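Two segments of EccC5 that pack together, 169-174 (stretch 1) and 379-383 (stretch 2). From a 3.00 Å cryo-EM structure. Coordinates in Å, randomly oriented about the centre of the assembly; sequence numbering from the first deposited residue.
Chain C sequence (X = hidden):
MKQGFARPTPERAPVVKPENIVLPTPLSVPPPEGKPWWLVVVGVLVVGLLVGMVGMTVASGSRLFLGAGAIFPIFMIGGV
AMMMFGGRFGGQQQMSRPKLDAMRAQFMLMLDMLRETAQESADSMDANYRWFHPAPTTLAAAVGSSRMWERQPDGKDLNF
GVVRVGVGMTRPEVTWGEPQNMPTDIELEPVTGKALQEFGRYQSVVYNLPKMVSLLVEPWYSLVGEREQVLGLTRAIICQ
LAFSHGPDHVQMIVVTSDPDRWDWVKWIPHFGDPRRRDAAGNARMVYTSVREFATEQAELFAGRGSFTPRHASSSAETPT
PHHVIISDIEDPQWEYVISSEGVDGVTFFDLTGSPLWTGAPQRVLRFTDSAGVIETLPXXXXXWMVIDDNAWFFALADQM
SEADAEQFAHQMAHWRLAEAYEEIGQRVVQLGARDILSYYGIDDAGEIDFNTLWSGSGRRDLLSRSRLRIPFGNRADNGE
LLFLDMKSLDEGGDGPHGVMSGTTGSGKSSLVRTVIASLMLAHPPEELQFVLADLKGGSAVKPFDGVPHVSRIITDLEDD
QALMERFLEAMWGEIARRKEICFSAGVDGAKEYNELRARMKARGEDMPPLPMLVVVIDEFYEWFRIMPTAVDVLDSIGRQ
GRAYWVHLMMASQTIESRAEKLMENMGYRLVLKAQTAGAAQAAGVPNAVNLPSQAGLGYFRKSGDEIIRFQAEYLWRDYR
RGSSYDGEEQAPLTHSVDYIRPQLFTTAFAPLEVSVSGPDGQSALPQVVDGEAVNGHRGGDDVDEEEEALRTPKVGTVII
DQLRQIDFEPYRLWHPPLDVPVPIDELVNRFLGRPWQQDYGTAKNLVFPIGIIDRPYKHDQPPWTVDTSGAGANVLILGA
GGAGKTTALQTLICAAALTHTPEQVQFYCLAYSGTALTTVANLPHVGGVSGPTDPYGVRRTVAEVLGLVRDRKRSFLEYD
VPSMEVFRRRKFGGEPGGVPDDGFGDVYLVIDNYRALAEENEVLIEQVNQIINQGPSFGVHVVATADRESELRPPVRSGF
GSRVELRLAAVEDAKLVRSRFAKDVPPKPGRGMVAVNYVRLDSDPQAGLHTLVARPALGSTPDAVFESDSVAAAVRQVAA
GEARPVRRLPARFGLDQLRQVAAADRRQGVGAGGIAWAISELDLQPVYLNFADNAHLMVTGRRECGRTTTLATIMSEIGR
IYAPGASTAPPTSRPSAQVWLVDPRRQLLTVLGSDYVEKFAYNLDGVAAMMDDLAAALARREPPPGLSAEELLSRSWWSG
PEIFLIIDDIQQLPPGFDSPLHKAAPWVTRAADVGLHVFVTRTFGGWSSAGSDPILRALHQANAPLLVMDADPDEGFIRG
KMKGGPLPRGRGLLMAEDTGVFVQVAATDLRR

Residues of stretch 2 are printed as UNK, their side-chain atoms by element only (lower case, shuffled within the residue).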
# COMPACT_ATOMS: atom_id res chain seq x y z
N MET C 169 28.82 11.80 6.16
CA MET C 169 29.71 11.21 5.18
C MET C 169 30.97 10.67 5.83
O MET C 169 31.40 11.15 6.87
CB MET C 169 30.12 12.24 4.14
CG MET C 169 29.02 12.72 3.28
SD MET C 169 29.62 13.89 2.06
CE MET C 169 29.89 15.32 3.09
N THR C 170 31.58 9.68 5.18
CA THR C 170 32.92 9.26 5.55
C THR C 170 33.57 8.61 4.33
O THR C 170 32.89 8.15 3.42
CB THR C 170 32.92 8.29 6.73
OG1 THR C 170 34.26 8.04 7.15
CG2 THR C 170 32.27 6.99 6.36
N ARG C 171 34.90 8.61 4.32
CA ARG C 171 35.55 8.01 3.17
C ARG C 171 35.54 6.49 3.30
O ARG C 171 35.63 5.96 4.41
CB ARG C 171 36.98 8.53 3.03
CG ARG C 171 37.92 8.14 4.14
CD ARG C 171 39.34 8.56 3.81
NE ARG C 171 40.23 8.39 4.95
CZ ARG C 171 40.78 7.23 5.30
NH1 ARG C 171 40.55 6.14 4.59
NH2 ARG C 171 41.58 7.17 6.35
N PRO C 172 35.40 5.77 2.20
CA PRO C 172 35.24 4.32 2.27
C PRO C 172 36.57 3.64 2.54
O PRO C 172 37.61 4.27 2.69
CB PRO C 172 34.71 3.97 0.88
CG PRO C 172 35.34 4.96 0.02
CD PRO C 172 35.35 6.24 0.81
N GLU C 173 36.51 2.31 2.61
CA GLU C 173 37.71 1.52 2.81
C GLU C 173 38.45 1.24 1.52
O GLU C 173 39.64 0.90 1.57
CB GLU C 173 37.36 0.20 3.50
CG GLU C 173 36.96 0.32 4.97
CD GLU C 173 38.13 0.52 5.93
OE1 GLU C 173 38.07 -0.06 7.03
OE2 GLU C 173 39.09 1.25 5.62
N VAL C 174 37.80 1.37 0.37
CA VAL C 174 38.49 1.25 -0.90
C VAL C 174 39.23 2.55 -1.17
O VAL C 174 38.70 3.65 -0.96
CB VAL C 174 37.52 0.90 -2.04
CG1 VAL C 174 36.98 -0.49 -1.83
CG2 VAL C 174 36.37 1.87 -2.09
N UNK C 379 38.03 15.66 10.34
CA UNK C 379 39.02 14.87 11.04
C UNK C 379 39.29 13.59 10.27
O UNK C 379 38.44 13.14 9.50
n UNK C 379 38.29 16.44 15.69
n UNK C 379 40.32 15.65 16.39
c UNK C 379 38.57 14.54 12.46
n UNK C 379 39.49 17.59 17.27
c UNK C 379 39.37 16.56 16.45
c UNK C 379 38.55 15.73 13.38
c UNK C 379 38.09 15.34 14.76
N UNK C 380 40.47 13.03 10.48
CA UNK C 380 40.81 11.77 9.84
C UNK C 380 39.95 10.66 10.41
O UNK C 380 39.63 10.64 11.60
o UNK C 380 42.09 9.64 8.52
c UNK C 380 42.65 10.07 9.55
c UNK C 380 42.28 11.45 10.04
o UNK C 380 43.49 9.42 10.20
N UNK C 381 39.55 9.73 9.54
CA UNK C 381 38.70 8.63 9.97
C UNK C 381 39.43 7.68 10.91
O UNK C 381 38.81 7.11 11.82
c UNK C 381 38.58 4.29 6.75
n UNK C 381 39.75 3.67 6.68
c UNK C 381 37.08 5.85 7.91
n UNK C 381 38.33 5.12 7.75
c UNK C 381 38.16 7.88 8.76
n UNK C 381 37.67 4.08 5.82
c UNK C 381 37.18 6.79 9.07
N UNK C 382 40.73 7.50 10.73
CA UNK C 382 41.44 6.51 11.52
C UNK C 382 42.10 7.09 12.76
O UNK C 382 42.08 6.47 13.83
o UNK C 382 42.61 4.87 8.50
c UNK C 382 42.49 5.80 10.67
o UNK C 382 40.70 4.72 9.57
c UNK C 382 41.89 5.08 9.50
N UNK C 383 42.70 8.28 12.66
CA UNK C 383 43.52 8.81 13.74
C UNK C 383 42.89 9.98 14.47
O UNK C 383 43.50 10.49 15.42
c UNK C 383 44.88 9.24 13.20
o UNK C 383 44.70 10.35 12.31
c UNK C 383 45.53 8.10 12.44

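Position 379 has seven side-chain atoms, four carbons and three nitrogens. Three carbons run out in a line to a nitrogen, and the next carbon carries two more nitrogens. This is a guanidinium group on a three-carbon arm. The side chain lies out of reach of stretch 1. The residue is Arg379. Its guanidinium is hydrogen-bonded outside the two stretches.

Position 380 has four side-chain atoms, two carbons and two oxygens. The second carbon is planar and carries both oxygens, so this is a short carboxylate. CA-to-CB points sideways, but the end of the side chain comes nearer to stretch 1. One oxygen approaches the guanidinium of Arg171. The residue is Asp380. Its OD1 lies 3.3 Å from NH2 of Arg171, a salt bridge whose hydrogen bond is weak.

Position 381 again has four carbons and three nitrogens, in the same order as at 379. Here CA-to-CB points toward stretch 1, and the side chain reaches Thr170, Arg171, Pro172 and Glu173. The residue is Arg381. Its chi3 is p, at 68°, where that of Arg379 is t. Arg381 CD packs 3.7 Å from OG1 of Thr170. Arg381 NH2 lies 2.7 Å from OE2 of Glu173 in a salt bridge. The bond is short, but its angle of 126° makes it weak. Arg381 NH1 gives a weak hydrogen bond to the backbone O of Arg171 at 3.1 Å. Pro172 O is also 3.1 Å from Arg381 NH1.

Position 382 has two carbons and two oxygens, the second carbon carrying both oxygens. It is a second short carboxylate, and one of its oxygens also approaches Arg171. The residue is Asp382. Its OD2 is 3.3 Å from Arg171 NH2, a salt bridge with a weak hydrogen bond. Its OD1 accepts from Arg381 NE at 3.0 Å, so the two neighbours form a salt bridge within the stretch.

Position 383 has three side-chain atoms. One carbon carries an oxygen and another carbon, which is a branched hydroxyl side chain. It does not touch stretch 1. The residue is Thr383. Its OG1 donates to OD2 of Asp380 at 2.6 Å, and its backbone N donates to the same OD2 at 2.8 Å.

The contact is small, burying 275 Å² in total, and is largely polar. Arg381 has the largest covered area, followed by Arg171. Their guanidiniums lie close together: Arg381 NE is over one face of the Arg171 group, and Arg171 NH1 is over one face of the Arg381 group. Arg171 NH1 and Arg381 NH2 are only 3.3 Å apart, and as two donors they do not bond. Nearby carboxylates offset the like charges. Asp380 and Asp382 meet Arg171 at its edge, while Glu173 and Asp382 pair with Arg381. Asp382 thus serves both arginines, one oxygen to each.

Stretch 2 (379-383) RDRDT
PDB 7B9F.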